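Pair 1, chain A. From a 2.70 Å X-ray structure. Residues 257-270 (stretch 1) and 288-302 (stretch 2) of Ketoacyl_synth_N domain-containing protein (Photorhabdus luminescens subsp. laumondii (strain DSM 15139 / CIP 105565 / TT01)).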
# COMPACT_ATOMS: atom_id res chain seq x y z
N THR A 257 8.69 -27.06 -9.20
CA THR A 257 9.45 -26.08 -8.38
C THR A 257 8.90 -26.05 -6.95
O THR A 257 9.69 -25.74 -6.03
CB THR A 257 9.42 -24.68 -9.00
OG1 THR A 257 8.05 -24.31 -9.21
CG2 THR A 257 10.17 -24.60 -10.32
N ARG A 258 7.61 -26.36 -6.77
CA ARG A 258 6.90 -26.36 -5.46
C ARG A 258 7.69 -27.18 -4.43
O ARG A 258 7.98 -26.63 -3.34
CB ARG A 258 5.48 -26.92 -5.64
CG ARG A 258 4.65 -26.99 -4.36
CD ARG A 258 3.40 -27.82 -4.55
NE ARG A 258 3.71 -29.20 -4.92
CZ ARG A 258 2.83 -30.10 -5.35
NH1 ARG A 258 3.24 -31.32 -5.65
NH2 ARG A 258 1.55 -29.79 -5.47
N ASN A 259 8.02 -28.43 -4.76
CA ASN A 259 8.71 -29.39 -3.86
C ASN A 259 10.14 -28.92 -3.59
O ASN A 259 10.63 -29.15 -2.46
CB ASN A 259 8.69 -30.81 -4.44
CG ASN A 259 7.32 -31.45 -4.43
OD1 ASN A 259 6.31 -30.76 -4.37
ND2 ASN A 259 7.27 -32.77 -4.49
N ASN A 260 10.79 -28.29 -4.58
CA ASN A 260 12.17 -27.75 -4.46
C ASN A 260 12.17 -26.54 -3.51
O ASN A 260 13.18 -26.36 -2.80
CB ASN A 260 12.74 -27.36 -5.83
CG ASN A 260 12.91 -28.54 -6.76
OD1 ASN A 260 12.42 -28.52 -7.89
ND2 ASN A 260 13.60 -29.57 -6.31
N THR A 261 11.09 -25.75 -3.50
CA THR A 261 10.95 -24.51 -2.69
C THR A 261 10.81 -24.87 -1.20
O THR A 261 11.29 -24.07 -0.36
CB THR A 261 9.77 -23.66 -3.16
OG1 THR A 261 9.79 -23.60 -4.58
CG2 THR A 261 9.79 -22.25 -2.60
N LEU A 262 10.19 -26.01 -0.88
CA LEU A 262 9.94 -26.47 0.51
C LEU A 262 11.27 -26.79 1.22
O LEU A 262 11.29 -26.74 2.46
CB LEU A 262 9.03 -27.70 0.49
CG LEU A 262 7.57 -27.44 0.12
CD1 LEU A 262 6.85 -28.74 -0.23
CD2 LEU A 262 6.84 -26.72 1.24
N GLU A 263 12.32 -27.10 0.46
CA GLU A 263 13.68 -27.42 1.00
C GLU A 263 14.31 -26.17 1.62
O GLU A 263 15.20 -26.34 2.48
CB GLU A 263 14.58 -28.00 -0.10
CG GLU A 263 14.17 -29.39 -0.54
CD GLU A 263 15.19 -30.12 -1.40
OE1 GLU A 263 16.15 -29.46 -1.87
OE2 GLU A 263 15.03 -31.33 -1.61
N TYR A 264 13.90 -24.97 1.20
CA TYR A 264 14.37 -23.68 1.76
C TYR A 264 13.75 -23.46 3.15
O TYR A 264 14.39 -22.79 3.99
CB TYR A 264 14.05 -22.51 0.82
CG TYR A 264 14.96 -22.42 -0.38
CD1 TYR A 264 16.16 -21.74 -0.32
CD2 TYR A 264 14.62 -23.03 -1.58
CE1 TYR A 264 17.00 -21.65 -1.41
CE2 TYR A 264 15.45 -22.95 -2.69
CZ TYR A 264 16.65 -22.26 -2.60
OH TYR A 264 17.47 -22.18 -3.69
N THR A 265 12.56 -24.01 3.40
CA THR A 265 11.88 -24.01 4.73
C THR A 265 12.63 -24.96 5.67
O THR A 265 12.68 -24.66 6.88
CB THR A 265 10.40 -24.40 4.62
OG1 THR A 265 9.82 -23.68 3.54
CG2 THR A 265 9.63 -24.12 5.89
N ALA A 266 13.19 -26.06 5.14
CA ALA A 266 13.95 -27.08 5.89
C ALA A 266 15.30 -26.50 6.36
O ALA A 266 15.82 -26.99 7.38
CB ALA A 266 14.15 -28.31 5.04
N GLU A 267 15.84 -25.51 5.64
CA GLU A 267 17.12 -24.84 5.97
C GLU A 267 16.98 -24.01 7.26
O GLU A 267 18.00 -23.82 7.94
CB GLU A 267 17.60 -23.96 4.81
CG GLU A 267 18.45 -24.70 3.79
CD GLU A 267 18.79 -23.91 2.54
OE1 GLU A 267 19.11 -24.55 1.51
OE2 GLU A 267 18.74 -22.66 2.59
N LEU A 268 15.77 -23.53 7.57
CA LEU A 268 15.48 -22.69 8.77
C LEU A 268 15.77 -23.48 10.05
O LEU A 268 16.14 -22.84 11.06
CB LEU A 268 14.01 -22.23 8.75
CG LEU A 268 13.66 -21.10 7.78
CD1 LEU A 268 12.17 -20.80 7.83
CD2 LEU A 268 14.46 -19.84 8.09
N PHE A 269 15.60 -24.81 10.02
CA PHE A 269 15.71 -25.71 11.20
C PHE A 269 17.15 -25.73 11.74
O PHE A 269 17.30 -25.84 12.97
CB PHE A 269 15.23 -27.13 10.85
CG PHE A 269 13.74 -27.31 10.89
CD1 PHE A 269 12.96 -27.10 9.76
CD2 PHE A 269 13.10 -27.67 12.07
CE1 PHE A 269 11.59 -27.26 9.80
CE2 PHE A 269 11.72 -27.83 12.11
CZ PHE A 269 10.97 -27.63 10.97
N ASN A 270 18.15 -25.63 10.86
CA ASN A 270 19.59 -25.76 11.19
C ASN A 270 19.85 -27.15 11.79
O ASN A 270 20.67 -27.26 12.72
CB ASN A 270 20.07 -24.63 12.11
CG ASN A 270 20.55 -23.41 11.35
OD1 ASN A 270 19.94 -23.00 10.37
ND2 ASN A 270 21.65 -22.82 11.80
N GLU A 288 2.13 -34.28 2.96
CA GLU A 288 2.87 -35.26 2.10
C GLU A 288 4.13 -34.59 1.55
O GLU A 288 5.23 -35.15 1.75
CB GLU A 288 1.99 -35.77 0.97
CG GLU A 288 2.58 -36.97 0.24
CD GLU A 288 1.87 -37.35 -1.05
OE1 GLU A 288 0.67 -37.05 -1.18
OE2 GLU A 288 2.52 -37.95 -1.93
N ILE A 289 3.99 -33.45 0.87
CA ILE A 289 5.08 -32.78 0.09
C ILE A 289 6.11 -32.15 1.05
O ILE A 289 7.31 -32.20 0.71
CB ILE A 289 4.52 -31.75 -0.92
CG1 ILE A 289 3.74 -30.61 -0.25
CG2 ILE A 289 3.70 -32.45 -1.99
CD1 ILE A 289 3.34 -29.49 -1.19
N THR A 290 5.67 -31.60 2.18
CA THR A 290 6.55 -30.90 3.16
C THR A 290 7.38 -31.92 3.94
O THR A 290 8.58 -31.66 4.16
CB THR A 290 5.75 -30.00 4.11
OG1 THR A 290 4.76 -29.29 3.35
CG2 THR A 290 6.62 -29.00 4.85
N SER A 291 6.77 -33.04 4.34
CA SER A 291 7.43 -34.16 5.08
C SER A 291 8.49 -34.83 4.20
O SER A 291 9.53 -35.25 4.76
CB SER A 291 6.42 -35.16 5.57
OG SER A 291 5.49 -34.56 6.46
N LYS A 292 8.24 -34.91 2.89
CA LYS A 292 9.17 -35.52 1.90
C LYS A 292 10.40 -34.61 1.73
O LYS A 292 11.51 -35.15 1.58
CB LYS A 292 8.45 -35.74 0.56
CG LYS A 292 9.07 -36.80 -0.34
CD LYS A 292 10.10 -36.27 -1.32
CE LYS A 292 10.67 -37.34 -2.21
NZ LYS A 292 11.80 -36.84 -3.02
N ALA A 293 10.20 -33.29 1.77
CA ALA A 293 11.27 -32.27 1.69
C ALA A 293 12.16 -32.35 2.93
O ALA A 293 13.39 -32.16 2.78
CB ALA A 293 10.66 -30.89 1.54
N PHE A 294 11.58 -32.63 4.10
CA PHE A 294 12.30 -32.80 5.39
C PHE A 294 13.06 -34.13 5.39
O PHE A 294 14.17 -34.18 5.95
CB PHE A 294 11.33 -32.73 6.58
CG PHE A 294 10.70 -31.38 6.83
CD1 PHE A 294 11.39 -30.21 6.61
CD2 PHE A 294 9.41 -31.30 7.34
CE1 PHE A 294 10.81 -28.97 6.85
CE2 PHE A 294 8.82 -30.06 7.58
CZ PHE A 294 9.52 -28.90 7.34
N SER A 295 12.47 -35.17 4.79
CA SER A 295 13.07 -36.53 4.65
C SER A 295 14.37 -36.45 3.84
O SER A 295 15.33 -37.16 4.19
CB SER A 295 12.09 -37.49 4.03
OG SER A 295 12.57 -38.82 4.08
N ASN A 296 14.39 -35.60 2.80
CA ASN A 296 15.56 -35.38 1.90
C ASN A 296 16.69 -34.70 2.68
O ASN A 296 17.86 -35.08 2.46
CB ASN A 296 15.18 -34.56 0.66
CG ASN A 296 14.20 -35.27 -0.25
OD1 ASN A 296 14.22 -36.49 -0.37
ND2 ASN A 296 13.36 -34.50 -0.92
N LYS A 297 16.35 -33.74 3.54
CA LYS A 297 17.32 -32.89 4.30
C LYS A 297 17.61 -33.50 5.68
O LYS A 297 18.33 -32.84 6.46
CB LYS A 297 16.78 -31.46 4.43
CG LYS A 297 16.82 -30.63 3.16
CD LYS A 297 18.21 -30.18 2.77
CE LYS A 297 18.24 -29.32 1.52
NZ LYS A 297 17.78 -27.94 1.79
N GLU A 298 17.08 -34.69 5.97
CA GLU A 298 17.26 -35.42 7.26
C GLU A 298 16.82 -34.52 8.42
O GLU A 298 17.63 -34.31 9.35
CB GLU A 298 18.72 -35.88 7.41
CG GLU A 298 19.06 -37.11 6.60
CD GLU A 298 18.74 -38.43 7.28
OE1 GLU A 298 19.55 -39.38 7.14
OE2 GLU A 298 17.70 -38.51 7.96
N ILE A 299 15.59 -34.02 8.36
CA ILE A 299 14.94 -33.21 9.44
C ILE A 299 13.83 -34.06 10.08
O ILE A 299 13.02 -34.63 9.32
CB ILE A 299 14.40 -31.87 8.90
CG1 ILE A 299 15.46 -31.09 8.12
CG2 ILE A 299 13.79 -31.03 10.01
CD1 ILE A 299 16.67 -30.70 8.94
N LYS A 300 13.82 -34.12 11.41
CA LYS A 300 12.81 -34.87 12.21
C LYS A 300 12.20 -33.90 13.24
O LYS A 300 12.92 -33.47 14.16
CB LYS A 300 13.43 -36.11 12.87
CG LYS A 300 14.70 -35.88 13.67
CD LYS A 300 15.60 -37.10 13.73
CE LYS A 300 16.39 -37.32 12.45
NZ LYS A 300 17.17 -38.57 12.50
N THR A 301 10.92 -33.55 13.05
CA THR A 301 10.19 -32.52 13.83
C THR A 301 8.74 -32.99 14.06
O THR A 301 8.32 -33.97 13.41
CB THR A 301 10.25 -31.16 13.12
OG1 THR A 301 9.51 -30.21 13.90
CG2 THR A 301 9.71 -31.19 11.71
N SER A 302 8.02 -32.30 14.95
CA SER A 302 6.59 -32.53 15.28
C SER A 302 5.71 -31.60 14.43
O SER A 302 6.04 -30.40 14.34
CB SER A 302 6.34 -32.35 16.75
OG SER A 302 5.00 -32.70 17.08

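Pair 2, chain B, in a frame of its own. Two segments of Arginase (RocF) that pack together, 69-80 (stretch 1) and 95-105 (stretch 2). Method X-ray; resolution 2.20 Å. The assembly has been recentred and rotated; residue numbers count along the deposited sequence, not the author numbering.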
# COMPACT_ATOMS: atom_id res chain seq x y z
N ASN B 69 -7.72 -15.46 -8.94
CA ASN B 69 -8.73 -14.49 -8.51
C ASN B 69 -8.26 -13.05 -8.32
O ASN B 69 -8.59 -12.18 -9.12
CB ASN B 69 -9.39 -14.94 -7.21
CG ASN B 69 -10.28 -16.15 -7.38
OD1 ASN B 69 -9.80 -17.26 -7.61
ND2 ASN B 69 -11.59 -15.93 -7.29
N LEU B 70 -7.50 -12.82 -7.26
CA LEU B 70 -7.03 -11.49 -6.93
C LEU B 70 -6.32 -10.74 -8.05
O LEU B 70 -6.72 -9.63 -8.41
CB LEU B 70 -6.12 -11.53 -5.71
CG LEU B 70 -5.56 -10.18 -5.26
CD1 LEU B 70 -6.70 -9.20 -5.01
CD2 LEU B 70 -4.73 -10.36 -4.00
N ILE B 71 -5.26 -11.33 -8.61
CA ILE B 71 -4.51 -10.66 -9.67
C ILE B 71 -5.36 -10.37 -10.91
O ILE B 71 -5.34 -9.25 -11.43
CB ILE B 71 -3.23 -11.46 -10.04
CG1 ILE B 71 -2.25 -11.43 -8.85
CG2 ILE B 71 -2.55 -10.87 -11.27
CD1 ILE B 71 -0.94 -12.20 -9.08
N PRO B 72 -6.12 -11.36 -11.39
CA PRO B 72 -6.94 -11.08 -12.58
C PRO B 72 -7.94 -9.94 -12.36
O PRO B 72 -8.14 -9.11 -13.25
CB PRO B 72 -7.63 -12.43 -12.84
CG PRO B 72 -6.60 -13.42 -12.38
CD PRO B 72 -6.12 -12.79 -11.07
N CYS B 73 -8.56 -9.90 -11.18
CA CYS B 73 -9.52 -8.85 -10.86
C CYS B 73 -8.86 -7.48 -10.80
O CYS B 73 -9.39 -6.50 -11.33
CB CYS B 73 -10.21 -9.13 -9.51
SG CYS B 73 -11.42 -10.47 -9.53
N MET B 74 -7.70 -7.40 -10.15
CA MET B 74 -7.00 -6.13 -10.06
C MET B 74 -6.49 -5.66 -11.42
O MET B 74 -6.42 -4.46 -11.68
CB MET B 74 -5.84 -6.21 -9.05
CG MET B 74 -6.28 -6.35 -7.59
SD MET B 74 -7.53 -5.13 -7.07
CE MET B 74 -6.66 -3.57 -7.38
N LYS B 75 -6.14 -6.60 -12.30
CA LYS B 75 -5.67 -6.21 -13.63
C LYS B 75 -6.82 -5.53 -14.35
O LYS B 75 -6.62 -4.54 -15.05
CB LYS B 75 -5.21 -7.43 -14.43
CG LYS B 75 -3.93 -8.06 -13.92
CD LYS B 75 -3.35 -9.05 -14.94
CE LYS B 75 -2.96 -8.35 -16.23
NZ LYS B 75 -2.26 -9.26 -17.18
N GLU B 76 -8.03 -6.05 -14.18
CA GLU B 76 -9.21 -5.45 -14.81
C GLU B 76 -9.34 -4.00 -14.36
O GLU B 76 -9.68 -3.12 -15.15
CB GLU B 76 -10.48 -6.21 -14.42
CG GLU B 76 -10.59 -7.60 -15.00
CD GLU B 76 -11.90 -8.29 -14.65
OE1 GLU B 76 -12.12 -9.43 -15.10
OE2 GLU B 76 -12.72 -7.69 -13.92
N VAL B 77 -9.09 -3.76 -13.08
CA VAL B 77 -9.17 -2.40 -12.55
C VAL B 77 -8.08 -1.52 -13.14
O VAL B 77 -8.35 -0.43 -13.64
CB VAL B 77 -9.04 -2.39 -11.00
CG1 VAL B 77 -8.90 -0.95 -10.49
CG2 VAL B 77 -10.25 -3.07 -10.37
N PHE B 78 -6.84 -1.99 -13.10
CA PHE B 78 -5.72 -1.19 -13.60
C PHE B 78 -5.72 -0.98 -15.11
O PHE B 78 -5.00 -0.11 -15.62
CB PHE B 78 -4.40 -1.81 -13.15
CG PHE B 78 -4.16 -1.73 -11.67
CD1 PHE B 78 -4.37 -0.53 -10.98
CD2 PHE B 78 -3.72 -2.84 -10.96
CE1 PHE B 78 -4.14 -0.45 -9.59
CE2 PHE B 78 -3.49 -2.77 -9.58
CZ PHE B 78 -3.69 -1.57 -8.89
N GLU B 79 -6.53 -1.75 -15.83
CA GLU B 79 -6.60 -1.61 -17.28
C GLU B 79 -7.53 -0.46 -17.70
O GLU B 79 -7.48 -0.01 -18.84
CB GLU B 79 -7.05 -2.92 -17.92
CG GLU B 79 -5.96 -3.98 -17.93
CD GLU B 79 -6.45 -5.33 -18.43
OE1 GLU B 79 -5.61 -6.25 -18.55
OE2 GLU B 79 -7.66 -5.47 -18.69
N LYS B 80 -8.37 -0.00 -16.77
CA LYS B 80 -9.27 1.11 -17.05
C LYS B 80 -8.45 2.40 -16.96
O LYS B 80 -7.41 2.43 -16.31
CB LYS B 80 -10.41 1.16 -16.03
CG LYS B 80 -11.25 -0.09 -15.96
CD LYS B 80 -12.47 0.11 -15.07
CE LYS B 80 -13.40 1.18 -15.63
NZ LYS B 80 -14.63 1.38 -14.81
N PHE B 95 1.00 -7.11 -2.23
CA PHE B 95 1.71 -7.96 -3.17
C PHE B 95 0.87 -8.30 -4.39
O PHE B 95 1.23 -7.96 -5.52
CB PHE B 95 2.15 -9.27 -2.50
CG PHE B 95 2.79 -10.24 -3.46
CD1 PHE B 95 3.99 -9.92 -4.09
CD2 PHE B 95 2.18 -11.45 -3.76
CE1 PHE B 95 4.56 -10.78 -5.03
CE2 PHE B 95 2.74 -12.32 -4.69
CZ PHE B 95 3.93 -11.98 -5.33
N GLY B 96 -0.26 -8.97 -4.17
CA GLY B 96 -1.13 -9.34 -5.26
C GLY B 96 -1.58 -8.13 -6.08
O GLY B 96 -1.63 -8.18 -7.30
N ILE B 97 -1.91 -7.04 -5.39
CA ILE B 97 -2.35 -5.83 -6.07
C ILE B 97 -1.25 -5.24 -6.97
O ILE B 97 -1.50 -4.87 -8.13
CB ILE B 97 -2.77 -4.74 -5.04
CG1 ILE B 97 -4.03 -5.19 -4.29
CG2 ILE B 97 -3.03 -3.42 -5.75
CD1 ILE B 97 -4.39 -4.31 -3.11
N PHE B 98 -0.04 -5.16 -6.43
CA PHE B 98 1.09 -4.59 -7.17
C PHE B 98 1.53 -5.47 -8.34
O PHE B 98 1.94 -4.95 -9.38
CB PHE B 98 2.26 -4.33 -6.21
CG PHE B 98 3.35 -3.49 -6.81
CD1 PHE B 98 3.10 -2.17 -7.17
CD2 PHE B 98 4.62 -4.02 -7.04
CE1 PHE B 98 4.11 -1.39 -7.75
CE2 PHE B 98 5.63 -3.26 -7.61
CZ PHE B 98 5.37 -1.94 -7.97
N GLN B 99 1.46 -6.79 -8.17
CA GLN B 99 1.83 -7.69 -9.25
C GLN B 99 0.89 -7.45 -10.42
O GLN B 99 1.30 -7.48 -11.58
CB GLN B 99 1.75 -9.16 -8.80
CG GLN B 99 2.81 -9.58 -7.80
CD GLN B 99 4.23 -9.29 -8.27
OE1 GLN B 99 4.76 -8.20 -8.05
NE2 GLN B 99 4.85 -10.26 -8.93
N ALA B 100 -0.39 -7.22 -10.11
CA ALA B 100 -1.37 -6.96 -11.16
C ALA B 100 -1.01 -5.64 -11.84
O ALA B 100 -1.10 -5.51 -13.06
CB ALA B 100 -2.76 -6.86 -10.55
N PHE B 101 -0.58 -4.67 -11.04
CA PHE B 101 -0.18 -3.36 -11.52
C PHE B 101 1.02 -3.49 -12.48
O PHE B 101 1.03 -2.88 -13.55
CB PHE B 101 0.21 -2.48 -10.33
CG PHE B 101 0.44 -1.04 -10.67
CD1 PHE B 101 -0.63 -0.20 -10.96
CD2 PHE B 101 1.73 -0.52 -10.68
CE1 PHE B 101 -0.42 1.15 -11.24
CE2 PHE B 101 1.95 0.83 -10.95
CZ PHE B 101 0.86 1.67 -11.24
N ARG B 102 2.01 -4.27 -12.07
CA ARG B 102 3.21 -4.51 -12.88
C ARG B 102 2.81 -5.25 -14.15
O ARG B 102 3.33 -4.97 -15.23
CB ARG B 102 4.21 -5.37 -12.11
CG ARG B 102 4.70 -4.77 -10.81
CD ARG B 102 5.53 -5.79 -10.02
NE ARG B 102 6.80 -6.10 -10.69
CZ ARG B 102 7.67 -6.99 -10.24
NH1 ARG B 102 7.42 -7.67 -9.13
NH2 ARG B 102 8.81 -7.20 -10.90
N SER B 103 1.90 -6.21 -14.02
CA SER B 103 1.44 -7.00 -15.16
C SER B 103 0.80 -6.13 -16.23
O SER B 103 1.06 -6.31 -17.41
CB SER B 103 0.46 -8.07 -14.69
OG SER B 103 0.16 -8.96 -15.75
N VAL B 104 -0.05 -5.19 -15.82
CA VAL B 104 -0.71 -4.30 -16.77
C VAL B 104 0.29 -3.33 -17.42
O VAL B 104 0.17 -3.01 -18.60
CB VAL B 104 -1.82 -3.46 -16.08
CG1 VAL B 104 -2.37 -2.42 -17.05
CG2 VAL B 104 -2.95 -4.37 -15.62
N HIS B 105 1.27 -2.88 -16.65
CA HIS B 105 2.29 -1.95 -17.15
C HIS B 105 3.61 -2.70 -17.31
O HIS B 105 4.65 -2.25 -16.83
CB HIS B 105 2.48 -0.80 -16.16
CG HIS B 105 1.22 -0.05 -15.86
ND1 HIS B 105 0.61 0.78 -16.78
CD2 HIS B 105 0.47 0.02 -14.74
CE1 HIS B 105 -0.46 1.32 -16.23
NE2 HIS B 105 -0.57 0.87 -14.99
O HOH W 1 -3.01 1.32 -14.17

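The sharpest difference lies at the matched positions A266(A) and F78(B), whose CA atoms fall 0.5 Å apart after superposition while their side-chain centres lie 3.4 Å apart. In pair 2 the phenylalanine sits on the first helix: F78(B) is a knob set among I97(B), A100(B), F101(B) and V104(B), and the other stretch covers 106 Å² of it. In pair 1 the same position is an alanine, covered over 58 Å², and its CB meets the edge of the F294(A) ring, with CD1 of F294(A) 3.7 Å from CB of A266(A).

The comparison rests on a backbone fit of 0.6 Å RMSD over N, CA and C of 14 central residues. The helix axes make angles of 55° in pair 1 and 51° in pair 2, with signed crossing angles of -55° and -51°. Closest approach is 9.5 Å in pair 1 and 8.2 Å in pair 2. In pair 1 the axes are those of 257-261 and 288-296, in pair 2 those of 69-78 and 95-104; many of the backbone bonds that follow in the first stretch of pair 1 are weak, such as A266(A) N to L262(A) O at 3.4 Å.

The best-matched position is A293(A) with A100(B), 0.1 Å apart at CA and alike in side chain. Both lie at a close point of the backbones: the CA atoms of E263(A) and A293(A) are 5.5 Å apart, those of K75(B) and A100(B) 5.0 Å. A methyl group fits such a gap. CB of A293(A) lies 3.7 Å from CB of L262(A), and CB of A100(B) lies 3.5 Å from CB of M74(B), the counterpart of L262(A).

One turn earlier, I289(A) matches G96(B). The isoleucine fills its side of the contact, its CG1 3.6 Å from CD1 of L262(A). At G96(B) that space is taken from across the contact: CD2 of L70(B) lies 3.9 Å from CA of G96(B), and an ideal CB there would be 2.5 Å from the same CD2, a clash.

Both pairs bring two aromatic rings together, but from different positions. F101(B) matches F294(A), yet chi1 is t in F101(B) and m in F294(A). In pair 2 the edge of F101(B) points at the face of F78(B), centroids 5.0 Å apart and planes at 79°. In pair 1 F294(A) instead offers its face to the edge of F269(A), offset, at 5.2 Å and 80°. F269(A) has no counterpart in the superposition; over one of its own faces lies CG2 of I299(A), 4.0 Å from the ring centroid.

The polar contacts also exchange sides. E263(A) and K75(B) match, and so do K297(A) and V104(B). In pair 1 the lysine is on the second stretch: NZ of K297(A) makes a weak hydrogen bond to O of E263(A) at 3.1 Å and a long salt bridge to OE1 of E267(A) at 3.7 Å. In pair 2 it is on the first, NZ of K75(B) donating to OG of S103(B) at 2.8 Å, while CG2 of V104(B) packs 3.8 Å from CB of F78(B).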